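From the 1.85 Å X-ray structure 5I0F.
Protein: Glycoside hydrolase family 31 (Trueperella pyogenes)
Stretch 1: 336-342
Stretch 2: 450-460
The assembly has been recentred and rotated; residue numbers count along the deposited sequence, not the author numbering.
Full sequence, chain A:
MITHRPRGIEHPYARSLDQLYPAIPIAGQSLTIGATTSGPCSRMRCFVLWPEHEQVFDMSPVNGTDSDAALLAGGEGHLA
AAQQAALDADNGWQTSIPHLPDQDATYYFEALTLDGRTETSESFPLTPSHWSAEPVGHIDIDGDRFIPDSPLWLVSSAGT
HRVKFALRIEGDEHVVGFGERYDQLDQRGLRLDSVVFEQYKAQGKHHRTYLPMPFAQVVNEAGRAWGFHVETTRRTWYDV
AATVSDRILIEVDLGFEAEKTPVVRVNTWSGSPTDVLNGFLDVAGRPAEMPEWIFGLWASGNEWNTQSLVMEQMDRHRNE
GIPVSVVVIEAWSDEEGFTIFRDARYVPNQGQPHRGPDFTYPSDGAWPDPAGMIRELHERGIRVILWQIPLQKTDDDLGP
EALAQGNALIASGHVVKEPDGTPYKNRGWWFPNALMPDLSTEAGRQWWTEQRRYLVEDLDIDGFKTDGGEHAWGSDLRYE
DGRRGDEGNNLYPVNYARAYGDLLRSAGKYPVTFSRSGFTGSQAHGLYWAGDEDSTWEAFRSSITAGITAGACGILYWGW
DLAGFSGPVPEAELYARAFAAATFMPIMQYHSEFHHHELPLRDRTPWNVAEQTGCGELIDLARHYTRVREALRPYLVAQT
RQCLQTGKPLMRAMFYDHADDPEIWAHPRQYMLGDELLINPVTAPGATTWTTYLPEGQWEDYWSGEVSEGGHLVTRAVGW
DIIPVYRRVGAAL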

# COMPACT_ATOMS: atom_id res chain seq x y z
N GLU A 336 21.44 5.56 8.19
CA GLU A 336 22.23 5.44 6.98
C GLU A 336 22.04 4.07 6.33
O GLU A 336 21.76 4.00 5.15
CB GLU A 336 23.68 5.69 7.29
CG GLU A 336 23.93 7.12 7.77
CD GLU A 336 25.38 7.55 7.71
OE1 GLU A 336 26.25 6.76 7.25
OE2 GLU A 336 25.67 8.69 8.13
N GLY A 337 22.22 3.00 7.11
CA GLY A 337 22.12 1.62 6.63
C GLY A 337 20.97 0.78 7.17
O GLY A 337 20.74 -0.33 6.68
N PHE A 338 20.26 1.29 8.18
CA PHE A 338 19.12 0.59 8.82
C PHE A 338 19.43 -0.85 9.23
O PHE A 338 18.60 -1.74 9.15
CB PHE A 338 17.87 0.74 7.96
CG PHE A 338 17.56 2.17 7.69
CD1 PHE A 338 16.88 2.92 8.64
CD2 PHE A 338 18.07 2.81 6.54
CE1 PHE A 338 16.68 4.28 8.46
CE2 PHE A 338 17.85 4.18 6.35
CZ PHE A 338 17.15 4.92 7.30
N THR A 339 20.66 -1.02 9.72
CA THR A 339 21.18 -2.30 10.14
C THR A 339 21.79 -2.28 11.56
O THR A 339 21.83 -3.31 12.23
CB THR A 339 22.24 -2.75 9.09
OG1 THR A 339 21.60 -2.81 7.81
CG2 THR A 339 22.75 -4.06 9.39
N ILE A 340 22.24 -1.11 12.00
CA ILE A 340 23.02 -0.91 13.23
C ILE A 340 22.34 0.17 14.07
O ILE A 340 21.98 1.21 13.54
CB ILE A 340 24.44 -0.45 12.86
CG1 ILE A 340 25.10 -1.52 11.97
CG2 ILE A 340 25.25 -0.12 14.11
CD1 ILE A 340 26.42 -1.13 11.38
N PHE A 341 22.20 -0.08 15.38
CA PHE A 341 21.62 0.89 16.31
C PHE A 341 22.43 2.20 16.36
O PHE A 341 23.68 2.19 16.29
CB PHE A 341 21.51 0.30 17.72
CG PHE A 341 20.23 -0.48 17.98
CD1 PHE A 341 20.13 -1.82 17.66
CD2 PHE A 341 19.13 0.14 18.56
CE1 PHE A 341 18.97 -2.53 17.90
CE2 PHE A 341 17.96 -0.57 18.81
CZ PHE A 341 17.88 -1.91 18.48
N ARG A 342 21.74 3.34 16.47
CA ARG A 342 22.42 4.63 16.48
C ARG A 342 23.46 4.69 17.62
O ARG A 342 23.20 4.22 18.74
CB ARG A 342 21.45 5.80 16.62
CG ARG A 342 22.10 7.15 16.35
CD ARG A 342 21.06 8.21 16.04
NE ARG A 342 20.07 8.42 17.12
CZ ARG A 342 20.10 9.39 18.05
NH1 ARG A 342 19.11 9.47 18.94
NH2 ARG A 342 21.09 10.28 18.13
N GLU A 450 20.33 -11.38 5.61
CA GLU A 450 21.47 -11.84 6.39
C GLU A 450 22.15 -10.66 7.10
O GLU A 450 22.62 -10.80 8.22
CB GLU A 450 22.48 -12.57 5.49
CG GLU A 450 23.56 -13.31 6.24
CD GLU A 450 23.06 -14.41 7.17
OE1 GLU A 450 21.97 -14.98 6.98
OE2 GLU A 450 23.81 -14.72 8.13
N GLN A 451 22.15 -9.49 6.47
CA GLN A 451 22.63 -8.25 7.10
C GLN A 451 21.89 -7.93 8.43
O GLN A 451 22.46 -7.27 9.31
CB GLN A 451 22.48 -7.07 6.12
CG GLN A 451 23.23 -7.19 4.79
CD GLN A 451 24.69 -6.73 4.86
OE1 GLN A 451 24.98 -5.66 5.41
NE2 GLN A 451 25.61 -7.53 4.29
N ARG A 452 20.64 -8.36 8.55
CA ARG A 452 19.78 -8.12 9.73
C ARG A 452 19.64 -9.29 10.68
O ARG A 452 18.94 -9.16 11.69
CB ARG A 452 18.34 -7.77 9.29
CG ARG A 452 18.20 -6.40 8.71
CD ARG A 452 18.34 -6.38 7.19
NE ARG A 452 18.32 -4.98 6.82
CZ ARG A 452 18.95 -4.42 5.81
NH1 ARG A 452 19.68 -5.12 4.94
NH2 ARG A 452 18.83 -3.11 5.66
N ARG A 453 20.25 -10.43 10.36
CA ARG A 453 20.00 -11.67 11.10
C ARG A 453 20.36 -11.52 12.57
O ARG A 453 19.63 -12.00 13.44
CB ARG A 453 20.76 -12.86 10.47
CG ARG A 453 20.61 -14.18 11.23
CD ARG A 453 21.27 -15.34 10.49
NE ARG A 453 20.52 -15.64 9.28
CZ ARG A 453 19.38 -16.32 9.23
NH1 ARG A 453 18.81 -16.80 10.33
NH2 ARG A 453 18.78 -16.50 8.06
N TYR A 454 21.47 -10.83 12.85
CA TYR A 454 21.91 -10.64 14.27
C TYR A 454 20.87 -9.91 15.14
O TYR A 454 20.81 -10.15 16.35
CB TYR A 454 23.25 -9.93 14.36
CG TYR A 454 23.16 -8.42 14.34
CD1 TYR A 454 23.11 -7.71 13.14
CD2 TYR A 454 23.11 -7.70 15.53
CE1 TYR A 454 23.02 -6.34 13.14
CE2 TYR A 454 23.01 -6.33 15.53
CZ TYR A 454 22.96 -5.65 14.33
OH TYR A 454 22.87 -4.28 14.35
N LEU A 455 20.05 -9.05 14.53
CA LEU A 455 18.97 -8.36 15.26
C LEU A 455 18.00 -9.37 15.88
O LEU A 455 17.53 -9.17 16.99
CB LEU A 455 18.17 -7.42 14.34
CG LEU A 455 18.99 -6.28 13.74
CD1 LEU A 455 18.15 -5.60 12.67
CD2 LEU A 455 19.44 -5.30 14.84
N VAL A 456 17.70 -10.42 15.12
CA VAL A 456 16.79 -11.46 15.55
C VAL A 456 17.53 -12.50 16.42
O VAL A 456 17.07 -12.83 17.50
CB VAL A 456 16.09 -12.14 14.37
CG1 VAL A 456 15.09 -13.15 14.86
CG2 VAL A 456 15.33 -11.11 13.52
N GLU A 457 18.68 -12.99 15.95
CA GLU A 457 19.35 -14.10 16.63
C GLU A 457 20.10 -13.69 17.89
O GLU A 457 20.11 -14.46 18.85
CB GLU A 457 20.29 -14.86 15.68
CG GLU A 457 19.52 -15.58 14.59
CD GLU A 457 20.36 -16.53 13.77
OE1 GLU A 457 21.63 -16.51 13.87
OE2 GLU A 457 19.74 -17.28 13.00
N ASP A 458 20.72 -12.51 17.88
CA ASP A 458 21.55 -12.03 18.99
C ASP A 458 20.77 -11.06 19.88
O ASP A 458 20.73 -11.25 21.08
CB ASP A 458 22.89 -11.44 18.48
CG ASP A 458 23.69 -12.45 17.64
OD1 ASP A 458 23.45 -13.66 17.82
OD2 ASP A 458 24.55 -12.06 16.79
N LEU A 459 20.13 -10.04 19.31
CA LEU A 459 19.36 -9.07 20.10
C LEU A 459 17.93 -9.52 20.49
O LEU A 459 17.36 -8.98 21.43
CB LEU A 459 19.32 -7.72 19.40
CG LEU A 459 20.67 -7.03 19.26
CD1 LEU A 459 20.48 -5.65 18.62
CD2 LEU A 459 21.39 -6.90 20.59
N ASP A 460 17.40 -10.51 19.77
CA ASP A 460 16.14 -11.19 20.10
C ASP A 460 14.89 -10.34 19.79
O ASP A 460 13.88 -10.49 20.46
CB ASP A 460 16.14 -11.69 21.56
CG ASP A 460 15.14 -12.82 21.82
OD1 ASP A 460 14.86 -13.63 20.90
OD2 ASP A 460 14.62 -12.88 22.96
O HOH W 1 20.69 -1.66 4.29
O HOH W 2 23.63 -2.52 16.61

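Residues 336-342 form an irregular segment with no helix or strand, laid against a stretch that includes helix. Glu 450 to Arg 453 make a type I turn, with Arg 453 N hydrogen-bonded to Glu 450 O at 3.2 Å, and residues 454 to 457 are helical. Asp 460 then leaves helical geometry with positive phi. The two chains come nearest at Thr 339 and Arg 452, whose CA atoms lie 6.0 Å apart. In the loop, Phe 338 adopts positive phi (51/38), and Thr 339 follows with its carbonyl presented to the helical stretch. At least 112 residues of sequence separate any two touching residues, so this is a tertiary contact, and a compact one, burying 340 Å² over both sides.

The one direct hydrogen bond across the contact runs from Tyr 454 OH to Thr 339 O, at 2.6 Å. Tyrosine suits the position because its CA-to-CB bond points toward the loop and its rigid ring carries a donor out to a backbone carbonyl that no regular strand pairing serves. The carbonyl sits at the ring's edge, near its plane, as expected for an acceptor of the phenolic proton. With that proton committed, the hydroxyl oxygen can still accept: water 2 donates to Tyr 454 OH at 3.0 Å and accepts from Phe 341 N at 3.1 Å. The amide itself lies 4.4 Å from Tyr 454 OH, and the water spans the gap. One hydroxyl thus serves two backbone groups of the loop, one directly and one through water.

Thr 339 has the largest area covered by the other stretch, 93 Å². Its OG1 turns back to donate to Gly 337 O at 2.9 Å, bracing the loop, while its CG2 packs against the turn backbone, 3.2 Å from Gln 451 O. A small branched side chain offers both a polar and a methyl surface in little space.

Arg 452 starts sideways, but its end comes nearer the loop. Thr 339 OG1 lies over one face of the guanidinium, 3.5 Å from Arg 452 NH2, a packing contact. Water 1 lies between Arg 452 and Gly 337; it accepts from Arg 452 NH2 at 2.7 Å and lies 2.7 Å from Gly 337 O. A long, flexible side chain with several donors suits this reach toward a water beside a backbone carbonyl.

At the other end the contact is apolar. The side chain of Phe 341 also leaves its backbone sideways and swings nearer, bringing CE1 to 3.5 Å from Leu 459 CD1 and 4.2 Å from Leu 455 CD2. The CA-to-CB bonds of both leucines, four residues apart, point toward the loop; the two share the chi1 m, chi2 t rotamer, and a CD methyl of each approaches Phe 341 CE1 obliquely.

Arg 453 stays out of reach of the loop. Its salt bridges, NE to Glu 450 OE1 at 2.8 Å and NH1 to Glu 457 OE2 at 2.9 Å, tie the turn to the helix.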